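Side-chain contacts in V-type ATP synthase alpha chain (Nanoarchaeum equitans Kin4-M, PDB 5BN3), which belongs to the ATP synthase alpha/beta family and is built around a P-loop nucleotide-binding domain, modelled here with ADP and magnesium: residues A77-F80 / P86-D89; L108-V113 / K177-W182; I69-G74 / G305-D310. All blocks are in the same frame, centred on the assembly; numbering follows the deposited sequence.

Interaction 1: residues A77-F80 / P86-D89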
loop_
_atom_site.group_PDB
_atom_site.type_symbol
_atom_site.label_atom_id
_atom_site.label_comp_id
_atom_site.label_asym_id
_atom_site.label_seq_id
_atom_site.Cartn_x
_atom_site.Cartn_y
_atom_site.Cartn_z
ATOM N N ALA A 77 -24.518 38.908 -12.287
ATOM C CA ALA A 77 -23.595 39.848 -11.645
ATOM C C ALA A 77 -23.626 39.815 -10.121
ATOM O O ALA A 77 -23.098 40.717 -9.469
ATOM C CB ALA A 77 -23.820 41.274 -12.159
ATOM N N ASN A 78 -24.229 38.774 -9.555
ATOM C CA ASN A 78 -24.314 38.648 -8.102
ATOM C C ASN A 78 -23.630 37.392 -7.569
ATOM O O ASN A 78 -23.386 36.440 -8.313
ATOM C CB ASN A 78 -25.775 38.698 -7.645
ATOM C CG ASN A 78 -26.339 40.104 -7.662
ATOM O OD1 ASN A 78 -25.765 41.020 -7.070
ATOM N ND2 ASN A 78 -27.458 40.288 -8.353
ATOM N N ILE A 79 -23.321 37.401 -6.275
ATOM C CA ILE A 79 -22.684 36.259 -5.625
ATOM C C ILE A 79 -23.597 35.651 -4.558
ATOM O O ILE A 79 -24.184 36.366 -3.743
ATOM C CB ILE A 79 -21.302 36.638 -5.038
ATOM C CG1 ILE A 79 -20.649 35.435 -4.349
ATOM C CG2 ILE A 79 -21.416 37.823 -4.085
ATOM C CD1 ILE A 79 -19.216 35.691 -3.911
ATOM N N PHE A 80 -23.724 34.329 -4.582
ATOM C CA PHE A 80 -24.617 33.627 -3.666
ATOM C C PHE A 80 -23.853 32.527 -2.941
ATOM O O PHE A 80 -22.788 32.110 -3.400
ATOM C CB PHE A 80 -25.785 33.017 -4.444
ATOM C CG PHE A 80 -26.556 34.014 -5.264
ATOM C CD1 PHE A 80 -26.162 34.323 -6.558
ATOM C CD2 PHE A 80 -27.677 34.641 -4.740
ATOM C CE1 PHE A 80 -26.867 35.239 -7.313
ATOM C CE2 PHE A 80 -28.391 35.559 -5.493
ATOM C CZ PHE A 80 -27.985 35.859 -6.782
ATOM N N PRO A 86 -27.987 35.417 -1.054
ATOM C CA PRO A 86 -27.144 36.502 -1.570
ATOM C C PRO A 86 -26.209 37.058 -0.503
ATOM O O PRO A 86 -26.674 37.554 0.526
ATOM C CB PRO A 86 -28.165 37.566 -1.990
ATOM C CG PRO A 86 -29.351 37.316 -1.116
ATOM C CD PRO A 86 -29.393 35.829 -0.890
ATOM N N LEU A 87 -24.905 36.986 -0.756
ATOM C CA LEU A 87 -23.904 37.379 0.230
ATOM C C LEU A 87 -23.832 38.892 0.441
ATOM O O LEU A 87 -23.424 39.356 1.506
ATOM C CB LEU A 87 -22.532 36.829 -0.164
ATOM C CG LEU A 87 -22.413 35.303 -0.109
ATOM C CD1 LEU A 87 -21.045 34.840 -0.568
ATOM C CD2 LEU A 87 -22.683 34.823 1.300
ATOM N N LYS A 88 -24.219 39.653 -0.577
ATOM C CA LYS A 88 -24.246 41.109 -0.475
ATOM C C LYS A 88 -25.327 41.536 0.509
ATOM O O LYS A 88 -25.104 42.410 1.350
ATOM C CB LYS A 88 -24.497 41.735 -1.850
ATOM C CG LYS A 88 -24.662 43.249 -1.836
ATOM C CD LYS A 88 -24.759 43.809 -3.252
ATOM C CE LYS A 88 -25.064 45.300 -3.245
ATOM N NZ LYS A 88 -26.418 45.594 -2.705
ATOM N N ASP A 89 -26.493 40.903 0.409
ATOM C CA ASP A 89 -27.611 41.204 1.300
ATOM C C ASP A 89 -27.339 40.746 2.734
ATOM O O ASP A 89 -27.738 41.414 3.685
ATOM C CB ASP A 89 -28.911 40.581 0.773
ATOM C CG ASP A 89 -29.343 41.167 -0.562
ATOM O OD1 ASP A 89 -28.743 42.173 -0.999
ATOM O OD2 ASP A 89 -30.291 40.625 -1.168
HETATM O O HOH W 1 -25.136 38.988 -3.411
#

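Interaction 2: residues L108-V113 / K177-W182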
loop_
_atom_site.group_PDB
_atom_site.type_symbol
_atom_site.label_atom_id
_atom_site.label_comp_id
_atom_site.label_asym_id
_atom_site.label_seq_id
_atom_site.Cartn_x
_atom_site.Cartn_y
_atom_site.Cartn_z
ATOM N N LEU A 108 -33.597 36.170 -4.870
ATOM C CA LEU A 108 -33.756 37.278 -5.803
ATOM C C LEU A 108 -34.236 38.546 -5.095
ATOM O O LEU A 108 -35.140 38.492 -4.254
ATOM C CB LEU A 108 -34.732 36.885 -6.916
ATOM C CG LEU A 108 -34.371 35.605 -7.674
ATOM C CD1 LEU A 108 -35.454 35.221 -8.671
ATOM C CD2 LEU A 108 -33.046 35.781 -8.380
ATOM N N ASP A 109 -33.622 39.678 -5.437
ATOM C CA ASP A 109 -33.969 40.977 -4.854
ATOM C C ASP A 109 -35.457 41.271 -5.047
ATOM O O ASP A 109 -35.957 41.260 -6.173
ATOM C CB ASP A 109 -33.114 42.082 -5.488
ATOM C CG ASP A 109 -33.131 43.378 -4.690
ATOM O OD1 ASP A 109 -34.200 43.764 -4.173
ATOM O OD2 ASP A 109 -32.065 44.020 -4.584
ATOM N N ARG A 110 -36.157 41.521 -3.943
ATOM C CA ARG A 110 -37.611 41.680 -3.958
ATOM C C ARG A 110 -38.058 43.118 -4.216
ATOM O O ARG A 110 -39.253 43.387 -4.335
ATOM C CB ARG A 110 -38.208 41.191 -2.632
ATOM C CG ARG A 110 -38.078 39.694 -2.382
ATOM C CD ARG A 110 -38.850 38.893 -3.416
ATOM N NE ARG A 110 -39.093 37.514 -2.994
ATOM C CZ ARG A 110 -38.319 36.481 -3.313
ATOM N NH1 ARG A 110 -37.239 36.663 -4.060
ATOM N NH2 ARG A 110 -38.624 35.265 -2.883
ATOM N N LYS A 111 -37.100 44.036 -4.299
ATOM C CA LYS A 111 -37.415 45.456 -4.451
ATOM C C LYS A 111 -36.961 46.036 -5.786
ATOM O O LYS A 111 -37.491 47.052 -6.239
ATOM C CB LYS A 111 -36.818 46.262 -3.295
ATOM C CG LYS A 111 -37.527 46.044 -1.971
ATOM C CD LYS A 111 -36.808 46.743 -0.832
ATOM C CE LYS A 111 -37.639 46.703 0.437
ATOM N NZ LYS A 111 -38.940 47.407 0.259
ATOM N N LYS A 112 -35.977 45.393 -6.406
ATOM C CA LYS A 112 -35.498 45.798 -7.726
ATOM C C LYS A 112 -36.643 45.828 -8.740
ATOM O O LYS A 112 -37.440 44.888 -8.818
ATOM C CB LYS A 112 -34.401 44.844 -8.205
ATOM C CG LYS A 112 -34.059 44.967 -9.677
ATOM C CD LYS A 112 -33.140 46.143 -9.968
ATOM C CE LYS A 112 -32.888 46.265 -11.468
ATOM N NZ LYS A 112 -31.860 47.298 -11.792
ATOM N N VAL A 113 -36.730 46.913 -9.504
ATOM C CA VAL A 113 -37.805 47.075 -10.479
ATOM C C VAL A 113 -37.344 46.701 -11.886
ATOM O O VAL A 113 -36.409 47.297 -12.422
ATOM C CB VAL A 113 -38.357 48.516 -10.481
ATOM C CG1 VAL A 113 -39.409 48.673 -11.561
ATOM C CG2 VAL A 113 -38.950 48.857 -9.121
ATOM N N LYS A 177 -45.221 34.568 -12.588
ATOM C CA LYS A 177 -44.270 35.574 -12.122
ATOM C C LYS A 177 -43.097 35.713 -13.081
ATOM O O LYS A 177 -43.039 35.028 -14.102
ATOM C CB LYS A 177 -43.752 35.230 -10.721
ATOM C CG LYS A 177 -44.624 35.728 -9.582
ATOM C CD LYS A 177 -45.925 34.951 -9.469
ATOM C CE LYS A 177 -46.801 35.513 -8.357
ATOM N NZ LYS A 177 -46.086 35.597 -7.052
ATOM N N LEU A 178 -42.170 36.606 -12.748
ATOM C CA LEU A 178 -40.931 36.753 -13.503
ATOM C C LEU A 178 -39.954 35.648 -13.117
ATOM O O LEU A 178 -38.911 35.475 -13.752
ATOM C CB LEU A 178 -40.301 38.125 -13.245
ATOM C CG LEU A 178 -40.982 39.331 -13.896
ATOM C CD1 LEU A 178 -40.358 40.631 -13.425
ATOM C CD2 LEU A 178 -40.888 39.226 -15.402
ATOM N N TYR A 179 -40.306 34.898 -12.075
ATOM C CA TYR A 179 -39.466 33.811 -11.586
ATOM C C TYR A 179 -40.290 32.573 -11.257
ATOM O O TYR A 179 -41.501 32.661 -11.043
ATOM C CB TYR A 179 -38.711 34.249 -10.328
ATOM C CG TYR A 179 -39.521 34.147 -9.051
ATOM C CD1 TYR A 179 -40.416 35.145 -8.689
ATOM C CD2 TYR A 179 -39.376 33.060 -8.200
ATOM C CE1 TYR A 179 -41.147 35.058 -7.524
ATOM C CE2 TYR A 179 -40.105 32.965 -7.035
ATOM C CZ TYR A 179 -40.987 33.966 -6.702
ATOM O OH TYR A 179 -41.712 33.874 -5.539
ATOM N N HIS A 180 -39.627 31.422 -11.210
ATOM C CA HIS A 180 -40.242 30.213 -10.670
ATOM C C HIS A 180 -39.220 29.401 -9.881
ATOM O O HIS A 180 -38.012 29.577 -10.049
ATOM C CB HIS A 180 -40.898 29.366 -11.768
ATOM C CG HIS A 180 -39.927 28.681 -12.681
ATOM N ND1 HIS A 180 -39.346 29.312 -13.758
ATOM C CD2 HIS A 180 -39.460 27.409 -12.690
ATOM C CE1 HIS A 180 -38.549 28.463 -14.386
ATOM N NE2 HIS A 180 -38.600 27.303 -13.759
ATOM N N GLU A 181 -39.710 28.532 -9.003
ATOM C CA GLU A 181 -38.839 27.708 -8.176
ATOM C C GLU A 181 -38.632 26.342 -8.814
ATOM O O GLU A 181 -39.530 25.814 -9.473
ATOM C CB GLU A 181 -39.432 27.543 -6.775
ATOM C CG GLU A 181 -39.480 28.824 -5.960
ATOM C CD GLU A 181 -40.000 28.593 -4.554
ATOM O OE1 GLU A 181 -40.829 27.676 -4.373
ATOM O OE2 GLU A 181 -39.575 29.320 -3.631
ATOM N N TRP A 182 -37.448 25.770 -8.618
ATOM C CA TRP A 182 -37.149 24.452 -9.161
ATOM C C TRP A 182 -36.251 23.648 -8.225
ATOM O O TRP A 182 -35.271 24.175 -7.699
ATOM C CB TRP A 182 -36.494 24.579 -10.539
ATOM C CG TRP A 182 -36.380 23.275 -11.245
ATOM C CD1 TRP A 182 -35.311 22.428 -11.236
ATOM C CD2 TRP A 182 -37.380 22.655 -12.057
ATOM N NE1 TRP A 182 -35.583 21.319 -12.001
ATOM C CE2 TRP A 182 -36.848 21.435 -12.515
ATOM C CE3 TRP A 182 -38.674 23.015 -12.444
ATOM C CZ2 TRP A 182 -37.567 20.572 -13.342
ATOM C CZ3 TRP A 182 -39.385 22.160 -13.262
ATOM C CH2 TRP A 182 -38.831 20.952 -13.704
#

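Interaction 3: residues I69-G74 / G305-D310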
loop_
_atom_site.group_PDB
_atom_site.type_symbol
_atom_site.label_atom_id
_atom_site.label_comp_id
_atom_site.label_asym_id
_atom_site.label_seq_id
_atom_site.Cartn_x
_atom_site.Cartn_y
_atom_site.Cartn_z
ATOM N N ILE A 69 -34.292 26.420 -5.947
ATOM C CA ILE A 69 -33.648 27.690 -6.259
ATOM C C ILE A 69 -34.621 28.571 -7.038
ATOM O O ILE A 69 -35.379 28.078 -7.879
ATOM C CB ILE A 69 -32.350 27.484 -7.078
ATOM C CG1 ILE A 69 -31.710 28.828 -7.434
ATOM C CG2 ILE A 69 -32.630 26.696 -8.347
ATOM C CD1 ILE A 69 -31.311 29.648 -6.228
ATOM N N GLU A 70 -34.621 29.867 -6.737
ATOM C CA GLU A 70 -35.434 30.816 -7.488
ATOM C C GLU A 70 -34.747 31.158 -8.803
ATOM O O GLU A 70 -33.596 31.602 -8.815
ATOM C CB GLU A 70 -35.672 32.090 -6.672
ATOM C CG GLU A 70 -36.609 31.909 -5.484
ATOM C CD GLU A 70 -36.699 33.151 -4.618
ATOM O OE1 GLU A 70 -36.071 34.175 -4.967
ATOM O OE2 GLU A 70 -37.392 33.105 -3.580
ATOM N N LEU A 71 -35.455 30.948 -9.907
ATOM C CA LEU A 71 -34.909 31.215 -11.233
ATOM C C LEU A 71 -35.614 32.404 -11.877
ATOM O O LEU A 71 -36.794 32.323 -12.214
ATOM C CB LEU A 71 -35.062 29.979 -12.120
ATOM C CG LEU A 71 -34.411 28.700 -11.588
ATOM C CD1 LEU A 71 -34.845 27.489 -12.399
ATOM C CD2 LEU A 71 -32.902 28.840 -11.610
ATOM N N GLY A 72 -34.883 33.503 -12.050
ATOM C CA GLY A 72 -35.423 34.699 -12.675
ATOM C C GLY A 72 -34.411 35.828 -12.659
ATOM O O GLY A 72 -33.239 35.605 -12.343
ATOM N N PRO A 73 -34.853 37.046 -13.010
ATOM C CA PRO A 73 -33.982 38.226 -12.970
ATOM C C PRO A 73 -33.471 38.486 -11.556
ATOM O O PRO A 73 -34.247 38.400 -10.601
ATOM C CB PRO A 73 -34.915 39.362 -13.403
ATOM C CG PRO A 73 -35.965 38.690 -14.227
ATOM C CD PRO A 73 -36.180 37.357 -13.569
ATOM N N GLY A 74 -32.181 38.791 -11.428
ATOM C CA GLY A 74 -31.585 39.032 -10.126
ATOM C C GLY A 74 -30.387 38.150 -9.813
ATOM O O GLY A 74 -29.714 38.350 -8.801
ATOM N N GLY A 305 -27.624 26.770 -14.587
ATOM C CA GLY A 305 -27.075 26.579 -15.921
ATOM C C GLY A 305 -28.101 26.044 -16.896
ATOM O O GLY A 305 -28.187 26.508 -18.037
ATOM N N GLU A 306 -28.876 25.061 -16.446
ATOM C CA GLU A 306 -29.939 24.488 -17.260
ATOM C C GLU A 306 -31.004 25.534 -17.562
ATOM O O GLU A 306 -31.574 25.549 -18.650
ATOM C CB GLU A 306 -30.584 23.304 -16.536
ATOM C CG GLU A 306 -29.722 22.059 -16.435
ATOM C CD GLU A 306 -30.406 20.959 -15.647
ATOM O OE1 GLU A 306 -31.128 21.285 -14.678
ATOM O OE2 GLU A 306 -30.232 19.773 -15.997
ATOM N N TYR A 307 -31.271 26.395 -16.584
ATOM C CA TYR A 307 -32.288 27.437 -16.714
ATOM C C TYR A 307 -31.977 28.400 -17.853
ATOM O O TYR A 307 -32.849 28.727 -18.659
ATOM C CB TYR A 307 -32.437 28.196 -15.390
ATOM C CG TYR A 307 -33.290 29.444 -15.468
ATOM C CD1 TYR A 307 -34.653 29.365 -15.719
ATOM C CD2 TYR A 307 -32.734 30.699 -15.269
ATOM C CE1 TYR A 307 -35.435 30.506 -15.783
ATOM C CE2 TYR A 307 -33.508 31.844 -15.332
ATOM C CZ TYR A 307 -34.856 31.739 -15.588
ATOM O OH TYR A 307 -35.627 32.876 -15.650
ATOM N N PHE A 308 -30.733 28.855 -17.925
ATOM C CA PHE A 308 -30.339 29.762 -18.997
ATOM C C PHE A 308 -30.194 29.016 -20.321
ATOM O O PHE A 308 -30.407 29.588 -21.390
ATOM C CB PHE A 308 -29.059 30.513 -18.628
ATOM C CG PHE A 308 -29.283 31.656 -17.679
ATOM C CD1 PHE A 308 -29.756 32.875 -18.144
ATOM C CD2 PHE A 308 -29.025 31.516 -16.323
ATOM C CE1 PHE A 308 -29.967 33.935 -17.276
ATOM C CE2 PHE A 308 -29.231 32.570 -15.449
ATOM C CZ PHE A 308 -29.705 33.782 -15.927
ATOM N N ARG A 309 -29.841 27.735 -20.243
ATOM C CA ARG A 309 -29.832 26.870 -21.418
ATOM C C ARG A 309 -31.234 26.779 -22.019
ATOM O O ARG A 309 -31.403 26.805 -23.239
ATOM C CB ARG A 309 -29.340 25.471 -21.041
ATOM C CG ARG A 309 -29.393 24.458 -22.178
ATOM C CD ARG A 309 -29.479 23.044 -21.638
ATOM N NE ARG A 309 -30.737 22.820 -20.925
ATOM C CZ ARG A 309 -31.023 21.723 -20.232
ATOM N NH1 ARG A 309 -30.139 20.738 -20.147
ATOM N NH2 ARG A 309 -32.192 21.615 -19.616
ATOM N N ASP A 310 -32.238 26.683 -21.152
ATOM C CA ASP A 310 -33.626 26.557 -21.588
ATOM C C ASP A 310 -34.146 27.814 -22.291
ATOM O O ASP A 310 -35.158 27.768 -22.990
ATOM C CB ASP A 310 -34.522 26.207 -20.395
ATOM C CG ASP A 310 -34.257 24.818 -19.849
ATOM O OD1 ASP A 310 -33.684 23.979 -20.579
ATOM O OD2 ASP A 310 -34.637 24.560 -18.687
#

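Interaction 1: residues A77-F80 / P86-D89
Leu87 N donates to Ile79 O at 3.1 Å, the one direct hydrogen bond between residues 77-80 and 86-89. A water shares the same acceptor. It donates to Ile79 O at 2.8 Å and accepts from Lys88 N at 3.1 Å. One strand carbonyl therefore serves two amides of the first helical turn, one directly and one through water. Amides in that turn have no carbonyl of their own helix to bond.

The backbones also meet in a single beta bridge, Phe80 with Pro86.

The remaining contacts are apolar. Ile79 CG1 lies 3.8 Å from Leu87 CD1, and Ile79 CD1 rests against the same methyl at 3.9 Å. The two side chains cross at a slant. Phe80 starts out away from residues 86-89, but its ring returns to the proline. With CG beside the backbone N (chi1 -56°), Phe80 CD2 comes within 3.7 Å of Pro86 CA. Phe80 CE2 approaches Pro86 CB at 4.0 Å, and the ring meets the proline obliquely.

Phe80 also bonds through its backbone to Leu282 and Ala284. Leu87 O accepts from Asn100 of the NEQ263 chain. The motif is a short strand-loop-helix connection with Pro86 at the N-cap, joined to the mixed sheet of the P-loop domain, in which strand 79-80 runs parallel to strand 280-285.

Interaction 2: residues L108-V113 / K177-W182
Leu108 and Arg110 both meet residues 177-182 at Tyr179. On this segment Tyr179 carries the contact. Tyr179 CB takes the CD1 methyl of Leu108 at 3.8 Å, and this methyl is oblique to the ring. With chi1 at 82°, Tyr179 CG stands between the backbone N and the carbonyl carbon, which sets the ring where Arg110 lies above it at long range. Arg110 CZ is 5.5 Å from the centroid of the Tyr179 ring, 29° off the normal. That is long for a cation-pi contact and at most weakly attractive. Arg110 NH2 comes to 4.3 Å from Tyr179 OH. The guanidinium is held mainly by Glu70, while Tyr179 OH has a weak hydrogen bond to Glu165. Arg110 NH1 adds a weak bond to Leu108 O at 2.8 Å.

Within the loop, Asp109 OD1 accepts from Lys111 N at 2.9 Å, an Asx turn, and from Lys112 N at 3.3 Å.

Beyond Tyr179, His180 and Trp182 pair through their backbones with strand 68-71. The 177-182 segment thus leads into strand 180-183, antiparallel to strand 68-71, while the 108-113 loop leads into strand 114-118.

Interaction 3: residues I69-G74 / G305-D310
Leu71 and Tyr307 form a buried CH-pi contact between strand 68-71 and helix 293-309. The helix belongs to the P-loop nucleotide-binding domain. The strand lies in a two-stranded antiparallel sheet with strand 180-183. No other protein chain of the assembly touches either segment.

Leu71 CB sits over one face of the Tyr307 ring, 3.6 Å from the centroid and only 8° off the normal. It is therefore almost exactly above the ring centre. The two side chains run past each other in opposite directions. The leucine methyls consequently reach back to the root of the tyrosine, with Leu71 CD1 and CD2 each 3.9 Å from Tyr307 CB. The tyrosine extends with CG anti to its backbone N (chi1 170°), which carries the ring across to the strand.

On the helix side, Tyr307 CD2 lies over one face of the Phe308 ring, offset toward its rim.

At the far end, Tyr307 OH lies 3.5 Å from Gly72 CA. The hydroxyl is hydrogen-bonded to His142, so its polar need is met outside the two segments. Gly72 N is 3.9 Å from Tyr307 CE2 and oblique to the ring. This amide is buried and has no hydrogen-bond partner in the model.

In the fold
Interaction 3 touches both of the others. Its centre is about 11 Å from that of interaction 2 and about 15 Å from that of interaction 1. Interaction 2 is joined to it by the salt bridge Arg110 NH2 to Glu70 OE2, 2.6 Å, and probably by a hydrogen bond from Leu71 N to His180 O, 2.9 Å. Interaction 1 meets it by packing, Phe80 CZ to Gly74 O at 3.6 Å. Interactions 1 and 2 do not touch. Along the chain both are nested in the loop that interaction 3 closes. The side chain of Ile79 is about 8 Å from a magnesium ion, and that of Tyr307 about 13 Å from one. No residue of the three contacts lines the ADP pocket.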